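Local coordinates for protein prenylcyclase (Actinoplanes teichomyceticus, PDB 6IJ1) that probably catalyses the cyclisation or transfer of prenyl chains, as a bacterial enzyme related to the terpene cyclases and prenyltransferases, at residues Val147-Trp153 / Met293-Thr299; Gly127-Thr131 / Gly155-Thr161; Arg16-Phe20 / Gln279-Ser284; Trp43-Val48 / Leu327-Thr332; Ile230-Val236 / Ala248-Leu253. All blocks are in the same frame, centred on the assembly; numbering follows the deposited sequence.

Contact 1. Residues Val147-Trp153 / Met293-Thr299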
# COMPACT_ATOMS: atom_id res chain seq x y z
N VAL A 147 -6.93 24.62 10.20
CA VAL A 147 -6.59 23.34 10.82
C VAL A 147 -5.88 23.54 12.16
O VAL A 147 -4.82 24.19 12.25
CB VAL A 147 -5.73 22.50 9.85
CG1 VAL A 147 -5.25 21.19 10.55
CG2 VAL A 147 -6.57 22.16 8.62
N PRO A 148 -6.45 23.04 13.26
CA PRO A 148 -5.88 23.36 14.57
C PRO A 148 -4.59 22.63 14.87
O PRO A 148 -3.78 23.12 15.66
CB PRO A 148 -7.00 22.98 15.56
CG PRO A 148 -7.85 22.02 14.82
CD PRO A 148 -7.78 22.41 13.37
N SER A 149 -4.38 21.46 14.25
CA SER A 149 -3.18 20.69 14.56
C SER A 149 -3.00 19.63 13.46
O SER A 149 -4.00 19.17 12.90
CB SER A 149 -3.32 20.03 15.92
OG SER A 149 -2.40 18.98 16.06
N TRP A 150 -1.73 19.38 13.07
CA TRP A 150 -1.38 18.31 12.13
C TRP A 150 -0.71 17.14 12.84
O TRP A 150 -0.11 16.25 12.17
CB TRP A 150 -0.51 18.86 11.00
CG TRP A 150 -1.13 19.99 10.28
CD1 TRP A 150 -1.14 21.33 10.68
CD2 TRP A 150 -1.84 19.94 9.03
NE1 TRP A 150 -1.82 22.08 9.75
CE2 TRP A 150 -2.26 21.27 8.74
CE3 TRP A 150 -2.15 18.93 8.12
CZ2 TRP A 150 -2.97 21.59 7.56
CZ3 TRP A 150 -2.88 19.26 6.95
CH2 TRP A 150 -3.27 20.58 6.69
N ASP A 151 -0.84 17.04 14.15
CA ASP A 151 -0.15 16.01 14.92
C ASP A 151 -0.58 14.58 14.57
O ASP A 151 0.21 13.65 14.76
CB ASP A 151 -0.36 16.18 16.43
CG ASP A 151 0.37 17.40 17.01
OD1 ASP A 151 1.08 18.15 16.28
OD2 ASP A 151 0.17 17.58 18.24
N GLY A 152 -1.84 14.36 14.13
CA GLY A 152 -2.22 13.02 13.68
C GLY A 152 -1.37 12.59 12.50
O GLY A 152 -0.86 11.46 12.46
N TRP A 153 -1.22 13.49 11.52
CA TRP A 153 -0.50 13.21 10.28
C TRP A 153 0.99 13.06 10.50
O TRP A 153 1.67 12.45 9.65
CB TRP A 153 -0.78 14.31 9.24
CG TRP A 153 -2.12 14.18 8.59
CD1 TRP A 153 -3.17 13.44 9.02
CD2 TRP A 153 -2.50 14.81 7.40
NE1 TRP A 153 -4.23 13.57 8.12
CE2 TRP A 153 -3.84 14.40 7.12
CE3 TRP A 153 -1.84 15.64 6.49
CZ2 TRP A 153 -4.52 14.81 5.98
CZ3 TRP A 153 -2.54 16.06 5.34
CH2 TRP A 153 -3.87 15.64 5.12
N MET A 293 -9.09 9.43 4.53
CA MET A 293 -8.27 10.63 4.69
C MET A 293 -8.48 11.16 6.12
O MET A 293 -9.33 12.03 6.38
CB MET A 293 -8.62 11.68 3.63
CG MET A 293 -8.08 11.41 2.26
SD MET A 293 -6.27 11.30 2.29
CE MET A 293 -5.90 12.87 3.02
N VAL A 294 -7.73 10.58 7.06
CA VAL A 294 -7.88 10.93 8.46
C VAL A 294 -7.69 12.43 8.63
O VAL A 294 -6.87 13.07 7.96
CB VAL A 294 -6.81 10.19 9.29
CG1 VAL A 294 -7.06 10.38 10.83
CG2 VAL A 294 -6.87 8.67 9.02
N LEU A 295 -8.45 13.00 9.56
CA LEU A 295 -8.29 14.42 9.77
C LEU A 295 -6.92 14.69 10.37
O LEU A 295 -6.46 13.90 11.18
CB LEU A 295 -9.40 14.97 10.68
CG LEU A 295 -10.78 14.95 9.97
CD1 LEU A 295 -11.86 14.99 11.04
CD2 LEU A 295 -10.90 16.00 8.89
N PRO A 296 -6.30 15.82 10.05
CA PRO A 296 -4.89 16.06 10.44
C PRO A 296 -4.61 16.00 11.92
O PRO A 296 -3.49 15.63 12.32
CB PRO A 296 -4.62 17.46 9.90
CG PRO A 296 -5.49 17.51 8.65
CD PRO A 296 -6.72 16.72 8.96
N TRP A 297 -5.59 16.33 12.77
CA TRP A 297 -5.40 16.33 14.20
C TRP A 297 -5.87 15.06 14.83
O TRP A 297 -5.76 14.89 16.05
CB TRP A 297 -6.19 17.55 14.77
CG TRP A 297 -7.66 17.60 14.32
CD1 TRP A 297 -8.73 17.07 14.96
CD2 TRP A 297 -8.16 18.19 13.13
NE1 TRP A 297 -9.91 17.29 14.23
CE2 TRP A 297 -9.56 17.97 13.10
CE3 TRP A 297 -7.57 18.85 12.06
CZ2 TRP A 297 -10.37 18.42 12.04
CZ3 TRP A 297 -8.39 19.30 11.00
CH2 TRP A 297 -9.78 19.08 11.02
N GLU A 298 -6.37 14.10 14.03
CA GLU A 298 -6.95 12.90 14.58
C GLU A 298 -5.89 11.81 14.71
O GLU A 298 -5.20 11.49 13.73
CB GLU A 298 -8.09 12.43 13.68
CG GLU A 298 -8.64 11.13 14.06
CD GLU A 298 -9.38 11.13 15.39
OE1 GLU A 298 -10.48 11.76 15.48
OE2 GLU A 298 -8.89 10.53 16.34
N THR A 299 -5.73 11.28 15.93
CA THR A 299 -4.79 10.19 16.17
C THR A 299 -5.46 8.84 16.28
O THR A 299 -4.77 7.81 16.32
CB THR A 299 -3.98 10.42 17.45
OG1 THR A 299 -4.85 10.35 18.58
CG2 THR A 299 -3.38 11.79 17.41
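Trp-153 lays one face of its indole over Pro-296, whose CA stands 3.5 Å from the centroid of the five-membered ring and only 18° off its normal, a CH-pi contact. The same indole is held by its nitrogen: NE1 gives a hydrogen bond to Val-294 O at 2.7 Å, and that oxygen lies nearly in the ring plane although the donor sits well above the plane of the carbonyl. Along the benzo rim, Trp-153 CZ2 comes within 3.8 Å of Met-293 CE. Pro-296 also meets a second indole, its CB lying 3.4 Å from Trp-150 CE3, so the pyrrolidine is wedged between two tryptophans. With an alanine at Trp-153, Val-294 O would probably lose its indole donor and Pro-296 the ring face that packs on it. Pro-296 O receives Trp-153 N at 3.2 Å and, more weakly, Gly-152 N. Gly-152 has to be slim here, since a beta carbon would collide with the carbonyl oxygens of Pro-296 and Glu-298. Farther out, Trp-297 has Pro-148 CD over one face and Leu-295 CB over the other, with Ser-149 O in plane at the edge. Its CG is tucked between the backbone N and the carbonyl carbon (chi1 52°), which stands the indole up beside Pro-148, and Val-147 CG1 reaches the ring edge at CE3, 3.6 Å away. Trp-194 and Tyr-132 add further rings around Trp-153. The arrangement is that of a type I beta turn, Leu-295 to Glu-298, with proline at its second position, docked against a tryptophan-bearing loop between helices 134-141 and 158-164.

Contact 2. Residues Gly127-Thr131 / Gly155-Thr161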
# COMPACT_ATOMS: atom_id res chain seq x y z
N GLY A 127 9.82 3.58 17.11
CA GLY A 127 10.08 2.70 15.98
C GLY A 127 9.10 2.83 14.85
O GLY A 127 9.40 2.40 13.75
N LEU A 128 7.93 3.43 15.09
CA LEU A 128 7.02 3.66 13.97
C LEU A 128 7.48 4.81 13.09
O LEU A 128 8.23 5.72 13.49
CB LEU A 128 5.63 3.96 14.47
CG LEU A 128 5.05 2.81 15.31
CD1 LEU A 128 3.61 3.20 15.72
CD2 LEU A 128 5.07 1.47 14.58
N VAL A 129 7.02 4.76 11.84
CA VAL A 129 7.32 5.74 10.81
C VAL A 129 6.09 6.59 10.57
O VAL A 129 4.99 6.05 10.39
CB VAL A 129 7.75 5.04 9.51
CG1 VAL A 129 8.10 6.02 8.45
CG2 VAL A 129 8.97 4.10 9.76
N SER A 130 6.26 7.91 10.61
CA SER A 130 5.14 8.78 10.31
C SER A 130 5.05 9.02 8.81
O SER A 130 6.03 8.97 8.08
CB SER A 130 5.26 10.14 11.01
OG SER A 130 6.44 10.84 10.60
N THR A 131 3.84 9.43 8.35
CA THR A 131 3.73 9.75 6.94
C THR A 131 4.42 11.08 6.60
O THR A 131 4.98 11.25 5.49
CB THR A 131 2.23 9.81 6.58
OG1 THR A 131 1.68 8.52 6.82
CG2 THR A 131 2.01 10.14 5.12
N GLY A 155 2.24 11.66 13.40
CA GLY A 155 2.45 10.57 14.32
C GLY A 155 2.84 9.30 13.59
O GLY A 155 2.77 9.25 12.36
N GLY A 156 3.25 8.31 14.38
CA GLY A 156 3.62 7.02 13.80
C GLY A 156 2.40 6.34 13.21
O GLY A 156 1.36 6.24 13.84
N HIS A 157 2.59 5.77 12.01
CA HIS A 157 1.46 5.15 11.29
C HIS A 157 1.85 3.70 11.00
O HIS A 157 2.84 3.44 10.30
CB HIS A 157 1.23 5.89 10.01
CG HIS A 157 0.76 7.30 10.27
ND1 HIS A 157 1.06 8.35 9.45
CD2 HIS A 157 -0.05 7.78 11.24
CE1 HIS A 157 0.52 9.47 9.94
NE2 HIS A 157 -0.16 9.15 11.04
N VAL A 158 1.03 2.77 11.50
CA VAL A 158 1.42 1.36 11.40
C VAL A 158 1.38 0.88 9.94
O VAL A 158 2.20 0.03 9.55
CB VAL A 158 0.53 0.50 12.31
CG1 VAL A 158 0.83 -0.98 12.13
CG2 VAL A 158 0.75 0.86 13.77
N CYS A 159 0.45 1.38 9.11
CA CYS A 159 0.42 0.95 7.70
C CYS A 159 1.64 1.40 6.91
O CYS A 159 2.18 0.64 6.10
CB CYS A 159 -0.89 1.50 7.04
SG CYS A 159 -1.20 3.28 7.41
N VAL A 160 2.10 2.63 7.15
CA VAL A 160 3.31 3.12 6.49
C VAL A 160 4.51 2.37 7.02
O VAL A 160 5.40 1.97 6.26
CB VAL A 160 3.42 4.63 6.73
CG1 VAL A 160 4.73 5.16 6.16
CG2 VAL A 160 2.17 5.35 6.09
N THR A 161 4.54 2.16 8.34
CA THR A 161 5.65 1.39 8.93
C THR A 161 5.69 0.00 8.34
O THR A 161 6.77 -0.52 7.99
CB THR A 161 5.47 1.31 10.43
OG1 THR A 161 5.32 2.61 10.97
CG2 THR A 161 6.67 0.61 11.11
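The start of helix 158-164, with His-157 in the N-cap position, is stitched to the loop 127-131 by three hydrogen bonds. His-157 N gives a bond to Val-129 O at 2.9 Å, arriving from above the carbonyl plane. In return Val-129 N points almost straight (175°) at Thr-161 OG1, 2.9 Å away. Thr-161 OG1 in turn donates to His-157 O one turn back, 2.7 Å away, where Thr-161 N also binds. The hydroxyl thus accepts from the loop and donates to its own helix, since OG1 lies anti to its carbonyl carbon (chi1 -54°), close to the helix backbone. The loop itself follows helix 112-121 and turns through Gly-127, whose backbone angles would jam any side chain against the preceding carbonyl. Gly-127 with Asp-126 before it recalls the Asp-Gly turn of the QW repeats of terpene cyclases, here probably in degenerate form. The third bond is side chain to side chain: Thr-131 OG1 meets His-157 ND1 at the imidazole edge, 2.7 Å apart, and also takes a bond from Trp-194 NE1. Gly-155 O sits 3.1 Å above the imidazole plane of His-157, over its centre, and His-157 NE2 binds Gly-152 O, so the ring is fixed in rotation. Leu-128 CB packs on Gly-156 CA at 3.7 Å, where a beta carbon on the glycine would clash. Val-129 and Thr-161 both reach Val-176 of helix 173-182.

Contact 3. Residues Arg16-Phe20 / Gln279-Ser284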
# COMPACT_ATOMS: atom_id res chain seq x y z
N ARG A 16 -5.10 -10.76 -18.24
CA ARG A 16 -6.12 -9.75 -18.53
C ARG A 16 -5.98 -8.51 -17.62
O ARG A 16 -6.25 -7.39 -18.05
CB ARG A 16 -7.50 -10.35 -18.36
CG ARG A 16 -7.88 -11.31 -19.53
CD ARG A 16 -9.10 -12.16 -19.13
NE ARG A 16 -10.19 -11.26 -18.80
CZ ARG A 16 -11.20 -11.56 -18.01
NH1 ARG A 16 -11.34 -12.78 -17.48
NH2 ARG A 16 -12.11 -10.65 -17.74
N GLY A 17 -5.52 -8.71 -16.38
CA GLY A 17 -5.28 -7.58 -15.50
C GLY A 17 -4.08 -6.75 -15.95
O GLY A 17 -4.08 -5.52 -15.87
N VAL A 18 -3.04 -7.44 -16.46
CA VAL A 18 -1.92 -6.73 -17.05
C VAL A 18 -2.35 -5.89 -18.25
O VAL A 18 -2.00 -4.71 -18.35
CB VAL A 18 -0.79 -7.71 -17.44
CG1 VAL A 18 0.28 -6.96 -18.24
CG2 VAL A 18 -0.17 -8.26 -16.18
N ASP A 19 -3.17 -6.47 -19.15
CA ASP A 19 -3.65 -5.68 -20.27
C ASP A 19 -4.46 -4.48 -19.80
O ASP A 19 -4.36 -3.41 -20.37
CB ASP A 19 -4.53 -6.52 -21.18
CG ASP A 19 -3.74 -7.56 -22.00
OD1 ASP A 19 -2.53 -7.36 -22.26
OD2 ASP A 19 -4.35 -8.56 -22.37
N PHE A 20 -5.32 -4.65 -18.77
CA PHE A 20 -6.04 -3.48 -18.24
C PHE A 20 -5.06 -2.40 -17.80
O PHE A 20 -5.21 -1.24 -18.15
CB PHE A 20 -6.94 -3.92 -17.07
CG PHE A 20 -7.56 -2.76 -16.33
CD1 PHE A 20 -8.76 -2.22 -16.75
CD2 PHE A 20 -6.94 -2.23 -15.18
CE1 PHE A 20 -9.33 -1.11 -16.05
CE2 PHE A 20 -7.53 -1.15 -14.49
CZ PHE A 20 -8.69 -0.60 -14.92
N GLN A 279 -13.40 -11.04 -11.48
CA GLN A 279 -12.75 -10.09 -12.36
C GLN A 279 -13.76 -9.55 -13.37
O GLN A 279 -14.61 -10.28 -13.90
CB GLN A 279 -11.61 -10.80 -13.10
CG GLN A 279 -10.74 -9.88 -13.92
CD GLN A 279 -9.56 -10.59 -14.54
OE1 GLN A 279 -9.62 -11.77 -14.76
NE2 GLN A 279 -8.50 -9.88 -14.79
N ARG A 280 -13.71 -8.25 -13.60
CA ARG A 280 -14.60 -7.57 -14.56
C ARG A 280 -14.21 -7.91 -16.00
O ARG A 280 -13.07 -8.28 -16.27
CB ARG A 280 -14.50 -6.06 -14.36
CG ARG A 280 -15.05 -5.57 -13.00
CD ARG A 280 -14.64 -4.03 -12.72
NE ARG A 280 -14.82 -3.23 -13.94
CZ ARG A 280 -15.98 -2.65 -14.26
NH1 ARG A 280 -17.06 -2.78 -13.47
NH2 ARG A 280 -16.08 -1.99 -15.41
N PRO A 281 -15.13 -7.74 -16.95
CA PRO A 281 -14.79 -8.03 -18.36
C PRO A 281 -13.65 -7.21 -18.91
O PRO A 281 -12.96 -7.72 -19.82
CB PRO A 281 -16.10 -7.68 -19.10
CG PRO A 281 -17.12 -7.46 -18.11
CD PRO A 281 -16.56 -7.41 -16.73
N ASP A 282 -13.33 -6.04 -18.36
CA ASP A 282 -12.21 -5.25 -18.82
C ASP A 282 -10.88 -5.60 -18.16
O ASP A 282 -9.88 -4.97 -18.48
CB ASP A 282 -12.53 -3.74 -18.66
CG ASP A 282 -12.84 -3.34 -17.20
OD1 ASP A 282 -12.51 -4.10 -16.29
OD2 ASP A 282 -13.43 -2.24 -16.99
N GLY A 283 -10.85 -6.62 -17.31
CA GLY A 283 -9.62 -7.11 -16.69
C GLY A 283 -9.36 -6.53 -15.32
O GLY A 283 -8.42 -6.96 -14.65
N SER A 284 -10.16 -5.55 -14.89
CA SER A 284 -9.96 -4.95 -13.57
C SER A 284 -10.88 -5.59 -12.55
O SER A 284 -11.64 -6.51 -12.84
CB SER A 284 -10.22 -3.43 -13.62
OG SER A 284 -11.60 -3.19 -13.89
O HOH W 1 -10.29 -8.70 -19.95
O HOH W 2 -7.98 -7.20 -20.25
O HOH W 3 -13.93 -11.62 -16.18
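The guanidinium of Arg-16 has Gln-279 OE1 over one face, 3.4 Å above its plane, with the amide turned 31° from parallel; waters 1 and 3 lie in plane at its edges. The ring of Phe-20 carries Ser-284 CB over its centre, 3.4 Å from the centroid, a CH-pi contact only 9° off the normal, while Asp-282 O comes in at the ring edge. Phe-20 CG stands anti to the backbone N (chi1 171°), which swings the ring out from the helix to receive the serine. A smaller alanine at Phe-20 would probably leave Ser-284 CB without its aromatic bed and open a gap beside helix 327-341. The polar links run through water: water 1 joins Arg-16 NE to Pro-281 O, and water 3 takes a bond from Arg-16 NH2 at 2.6 Å and gives one to Gln-279 O. Arg-16 NH2 also lies near Arg-280 O, but the angle is too poor for a bond. Gly-17 CA approaches Gly-283 O at 3.3 Å; the same oxygen is held by Gln-279 NE2 at 2.9 Å, which also binds Ala-13 O. Asp-282 OD1 takes Ser-284 N, closing an Asx turn, and from the same face of its plane Ser-284 OG as well; OD2 forms a salt bridge with Arg-280 NH2. The run from Gln-279 through Asp-282 and Gly-283 to Trp-285 matches the QW motif of terpene cyclases. It follows helix 265-278 and lies against helix 10-23; Phe-20 packs on Leu-327 and Thr-330 of helix 327-341, and Ser-284 on Thr-330.

Contact 4. Residues Trp43-Val48 / Leu327-Thr332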
# COMPACT_ATOMS: atom_id res chain seq x y z
N TRP A 43 2.98 8.27 -6.40
CA TRP A 43 2.60 7.14 -5.56
C TRP A 43 2.02 6.02 -6.41
O TRP A 43 2.48 4.87 -6.38
CB TRP A 43 1.63 7.61 -4.48
CG TRP A 43 0.88 6.47 -3.83
CD1 TRP A 43 1.38 5.24 -3.41
CD2 TRP A 43 -0.51 6.46 -3.50
NE1 TRP A 43 0.37 4.50 -2.83
CE2 TRP A 43 -0.79 5.23 -2.88
CE3 TRP A 43 -1.55 7.39 -3.68
CZ2 TRP A 43 -2.09 4.87 -2.44
CZ3 TRP A 43 -2.84 7.05 -3.21
CH2 TRP A 43 -3.11 5.80 -2.62
N ILE A 44 0.99 6.33 -7.22
CA ILE A 44 0.31 5.27 -7.96
C ILE A 44 1.21 4.68 -9.04
O ILE A 44 1.16 3.47 -9.28
CB ILE A 44 -1.00 5.84 -8.57
CG1 ILE A 44 -1.98 6.13 -7.42
CG2 ILE A 44 -1.66 4.90 -9.58
CD1 ILE A 44 -2.43 4.86 -6.62
N THR A 45 2.01 5.52 -9.72
CA THR A 45 2.94 4.97 -10.70
C THR A 45 3.90 3.98 -10.06
O THR A 45 4.13 2.91 -10.61
CB THR A 45 3.70 6.15 -11.33
OG1 THR A 45 2.79 6.94 -12.12
CG2 THR A 45 4.81 5.66 -12.26
N ALA A 46 4.49 4.37 -8.92
CA ALA A 46 5.40 3.46 -8.21
C ALA A 46 4.68 2.18 -7.79
O ALA A 46 5.22 1.07 -7.92
CB ALA A 46 6.00 4.14 -7.01
N TYR A 47 3.45 2.30 -7.27
CA TYR A 47 2.75 1.13 -6.75
C TYR A 47 2.39 0.16 -7.88
O TYR A 47 2.59 -1.06 -7.76
CB TYR A 47 1.47 1.65 -6.05
CG TYR A 47 0.67 0.56 -5.35
CD1 TYR A 47 1.08 0.15 -4.09
CD2 TYR A 47 -0.43 -0.05 -5.95
CE1 TYR A 47 0.41 -0.86 -3.44
CE2 TYR A 47 -1.15 -1.03 -5.28
CZ TYR A 47 -0.73 -1.41 -4.01
OH TYR A 47 -1.40 -2.39 -3.29
N VAL A 48 1.85 0.67 -8.97
CA VAL A 48 1.49 -0.20 -10.10
C VAL A 48 2.74 -0.84 -10.71
O VAL A 48 2.77 -2.05 -10.97
CB VAL A 48 0.71 0.61 -11.16
CG1 VAL A 48 0.52 -0.18 -12.45
CG2 VAL A 48 -0.68 1.07 -10.54
N LEU A 327 -7.09 1.20 -10.59
CA LEU A 327 -5.72 0.72 -10.84
C LEU A 327 -5.11 0.17 -9.55
O LEU A 327 -4.44 -0.87 -9.57
CB LEU A 327 -4.79 1.82 -11.39
CG LEU A 327 -5.24 2.68 -12.57
CD1 LEU A 327 -3.97 3.39 -13.13
CD2 LEU A 327 -5.91 1.91 -13.64
N HIS A 328 -5.34 0.84 -8.41
CA HIS A 328 -4.74 0.35 -7.18
C HIS A 328 -5.30 -1.00 -6.82
O HIS A 328 -4.57 -1.93 -6.49
CB HIS A 328 -4.99 1.40 -6.08
CG HIS A 328 -4.15 1.20 -4.85
ND1 HIS A 328 -4.29 0.11 -4.04
CD2 HIS A 328 -3.16 1.96 -4.33
CE1 HIS A 328 -3.42 0.19 -3.05
NE2 HIS A 328 -2.70 1.31 -3.20
N THR A 329 -6.62 -1.14 -6.92
CA THR A 329 -7.24 -2.45 -6.61
C THR A 329 -6.71 -3.53 -7.53
O THR A 329 -6.35 -4.61 -7.09
CB THR A 329 -8.78 -2.37 -6.75
OG1 THR A 329 -9.33 -1.43 -5.83
CG2 THR A 329 -9.44 -3.76 -6.49
N THR A 330 -6.66 -3.25 -8.82
CA THR A 330 -6.25 -4.29 -9.76
C THR A 330 -4.80 -4.69 -9.51
O THR A 330 -4.49 -5.88 -9.53
CB THR A 330 -6.46 -3.76 -11.18
OG1 THR A 330 -7.84 -3.52 -11.36
CG2 THR A 330 -5.98 -4.81 -12.21
N ALA A 331 -3.93 -3.69 -9.26
CA ALA A 331 -2.54 -4.06 -8.97
C ALA A 331 -2.46 -4.93 -7.72
O ALA A 331 -1.70 -5.93 -7.67
CB ALA A 331 -1.67 -2.81 -8.81
N THR A 332 -3.19 -4.54 -6.67
CA THR A 332 -3.21 -5.32 -5.43
C THR A 332 -3.65 -6.75 -5.67
O THR A 332 -3.06 -7.71 -5.12
CB THR A 332 -4.12 -4.62 -4.40
OG1 THR A 332 -3.72 -3.23 -4.27
CG2 THR A 332 -4.07 -5.29 -3.05
O HOH W 4 -0.43 1.84 -1.41
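Tyr-47 and His-328 lie face on face in an offset stack, their centroids 3.9 Å apart and the planes at 15°. The imidazole slides toward the phenol end, where His-328 CE1 is 3.3 Å from Tyr-47 CZ. Beyond the ring, Tyr-47 OH reaches Thr-332 OG1 at 2.7 Å, in the plane of the phenol; a hydrogen bond is likely, although the tyrosine proton may have another acceptor. Trp-43 comes at the imidazole obliquely, CZ2 lying 3.6 Å from His-328 CD2, and Ile-44 CD1 touches the same CD2 at the imidazole edge, while also covering the centre of one face of the indole. Water 4 bridges the two nitrogens: Trp-43 NE1 donates to it at 3.1 Å, and His-328 NE2 lies 2.9 Å from it. Both rings of the stack owe their meeting to the same torsion, CG anti to the backbone N in Tyr-47 (chi1 -176°) and in His-328, which throws each side chain across the space between the helices. In the next shell Thr-332 OG1 gives its proton to His-328 O, which Thr-332 N approaches from the opposite face, so the hydroxyl facing Tyr-47 is held to its own helix. Ala-331 CB packs against Tyr-47 CE2 at 4.0 Å, and Val-48 fills in against Leu-327. Trp-96 meets Tyr-47 edge-to-face, and Trp-195 borders His-328. The two segments run nearly parallel, crossing at 20° with axes 10.0 Å apart. This buried aromatic cluster near the centre of the chain is consistent with the aromatic-rich interior of the alpha-helical barrels of terpene cyclases.

Contact 5. Residues Ile230-Val236 / Ala248-Leu253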
# COMPACT_ATOMS: atom_id res chain seq x y z
N ILE A 230 -11.37 -15.07 5.55
CA ILE A 230 -11.75 -15.58 4.24
C ILE A 230 -12.94 -16.53 4.41
O ILE A 230 -12.88 -17.53 5.13
CB ILE A 230 -10.55 -16.26 3.55
CG1 ILE A 230 -9.49 -15.18 3.23
CG2 ILE A 230 -10.96 -16.94 2.33
CD1 ILE A 230 -8.09 -15.76 2.91
N GLY A 231 -14.05 -16.20 3.76
CA GLY A 231 -15.26 -17.00 3.90
C GLY A 231 -15.23 -18.23 3.01
O GLY A 231 -14.33 -18.50 2.23
N ALA A 232 -16.32 -19.02 3.14
CA ALA A 232 -16.36 -20.30 2.43
C ALA A 232 -16.36 -20.11 0.92
O ALA A 232 -15.95 -21.02 0.21
CB ALA A 232 -17.61 -21.09 2.88
N ASP A 233 -16.83 -18.95 0.40
CA ASP A 233 -16.75 -18.65 -1.03
C ASP A 233 -15.44 -17.98 -1.42
O ASP A 233 -15.20 -17.71 -2.63
CB ASP A 233 -17.90 -17.76 -1.46
CG ASP A 233 -17.92 -16.43 -0.73
OD1 ASP A 233 -17.11 -16.17 0.19
OD2 ASP A 233 -18.84 -15.61 -1.06
N GLY A 234 -14.49 -17.85 -0.47
CA GLY A 234 -13.22 -17.22 -0.76
C GLY A 234 -13.17 -15.74 -0.48
O GLY A 234 -12.08 -15.17 -0.63
N ALA A 235 -14.29 -15.08 -0.22
CA ALA A 235 -14.31 -13.61 -0.16
C ALA A 235 -14.09 -13.13 1.26
O ALA A 235 -14.52 -13.76 2.24
CB ALA A 235 -15.66 -13.04 -0.63
N VAL A 236 -13.43 -11.96 1.39
CA VAL A 236 -13.47 -11.19 2.62
C VAL A 236 -14.54 -10.12 2.42
O VAL A 236 -14.37 -9.26 1.57
CB VAL A 236 -12.11 -10.55 2.92
CG1 VAL A 236 -12.20 -9.67 4.15
CG2 VAL A 236 -11.07 -11.69 3.09
N ALA A 248 -9.63 -6.31 -0.04
CA ALA A 248 -9.39 -6.99 1.24
C ALA A 248 -9.17 -8.47 1.04
O ALA A 248 -8.42 -9.10 1.82
CB ALA A 248 -10.56 -6.75 2.19
N THR A 249 -9.84 -9.07 0.03
CA THR A 249 -9.67 -10.50 -0.23
C THR A 249 -8.24 -10.78 -0.69
O THR A 249 -7.60 -11.75 -0.24
CB THR A 249 -10.70 -10.93 -1.31
OG1 THR A 249 -11.98 -10.70 -0.77
CG2 THR A 249 -10.60 -12.44 -1.59
N ALA A 250 -7.72 -9.96 -1.61
CA ALA A 250 -6.36 -10.12 -2.09
C ALA A 250 -5.34 -9.96 -0.97
O ALA A 250 -4.38 -10.75 -0.86
CB ALA A 250 -6.09 -9.08 -3.19
N LEU A 251 -5.57 -8.97 -0.11
CA LEU A 251 -4.64 -8.74 0.99
C LEU A 251 -4.72 -9.86 2.01
O LEU A 251 -3.67 -10.27 2.53
CB LEU A 251 -4.93 -7.37 1.62
CG LEU A 251 -4.62 -6.24 0.67
CD1 LEU A 251 -5.39 -4.97 1.09
CD2 LEU A 251 -3.09 -5.96 0.59
N ALA A 252 -5.91 -10.37 2.31
CA ALA A 252 -5.98 -11.50 3.25
C ALA A 252 -5.27 -12.71 2.67
O ALA A 252 -4.54 -13.39 3.41
CB ALA A 252 -7.46 -11.84 3.56
N LEU A 253 -5.46 -13.01 1.37
CA LEU A 253 -4.73 -14.11 0.73
C LEU A 253 -3.23 -13.96 0.98
O LEU A 253 -2.54 -14.92 1.37
CB LEU A 253 -5.08 -14.10 -0.77
CG LEU A 253 -4.58 -15.24 -1.64
CD1 LEU A 253 -5.33 -15.19 -2.98
CD2 LEU A 253 -3.05 -15.13 -1.92
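Ala-252 CB is the apolar meeting point: Val-236 CG2 touches it at 3.6 Å and Ile-230 CG1 at 3.9 Å, so the two ends of one loop close on a single methyl of the helix. The other branch of Val-236, CG1, lies anti to the backbone N (chi1 176°) and reaches Ala-248 CB, also at 3.9 Å, so the valine spans one helical turn. Ile-230 CD1 extends along the same side to the backbone of Leu-253. The loop holds a type I beta turn from Gly-231 to Gly-234, and the order Asp-233, Gly-234, then Val-236 is consistent with a degenerate QW repeat, isoleucine and valine standing where glutamine and tryptophan would be. Gly-234 has backbone angles at which a side chain would strike the carbonyl before it. Asp-233 OD1 takes Ala-235 N at 3.1 Å, an Asx turn within the bend, and Asp-233 O is bound by Arg-277. At the polar edge Val-236 N makes a nearly straight bond (172°) to Thr-249 OG1, 2.9 Å away; the hydroxyl is also bonded to Ser-245 O. Beside it Gly-234 O faces Thr-249 CG2 at 3.3 Å and, although buried, finds no polar partner in the model. Beyond the threonine, Ala-271 of helix 265-278 continues the packing.

The five contacts spread across one alpha-helical chain. Contacts 1 and 2 adjoin on one side, centres 14 Å apart and touching where their loops meet; contact 3 lies on the opposite side of the chain's centre from contact 1, their centres about 37 Å apart. Contact 4 lies 8 Å from the chain's centre, and its helix 327-341 touches both contact 3, through Thr-330, and contact 5, through Thr-332. Along the chain, contact 4 pairs early helix 42-52 with the last helix, enclosing contacts 1, 2 and 5, while contact 3 crosses it from helix 10-23. The chain's beginning and end thus close on each other. In contacts 2, 3 and 5 the loop turns through a glycine (Gly-127, Gly-283, Gly-234) with similar backbone angles.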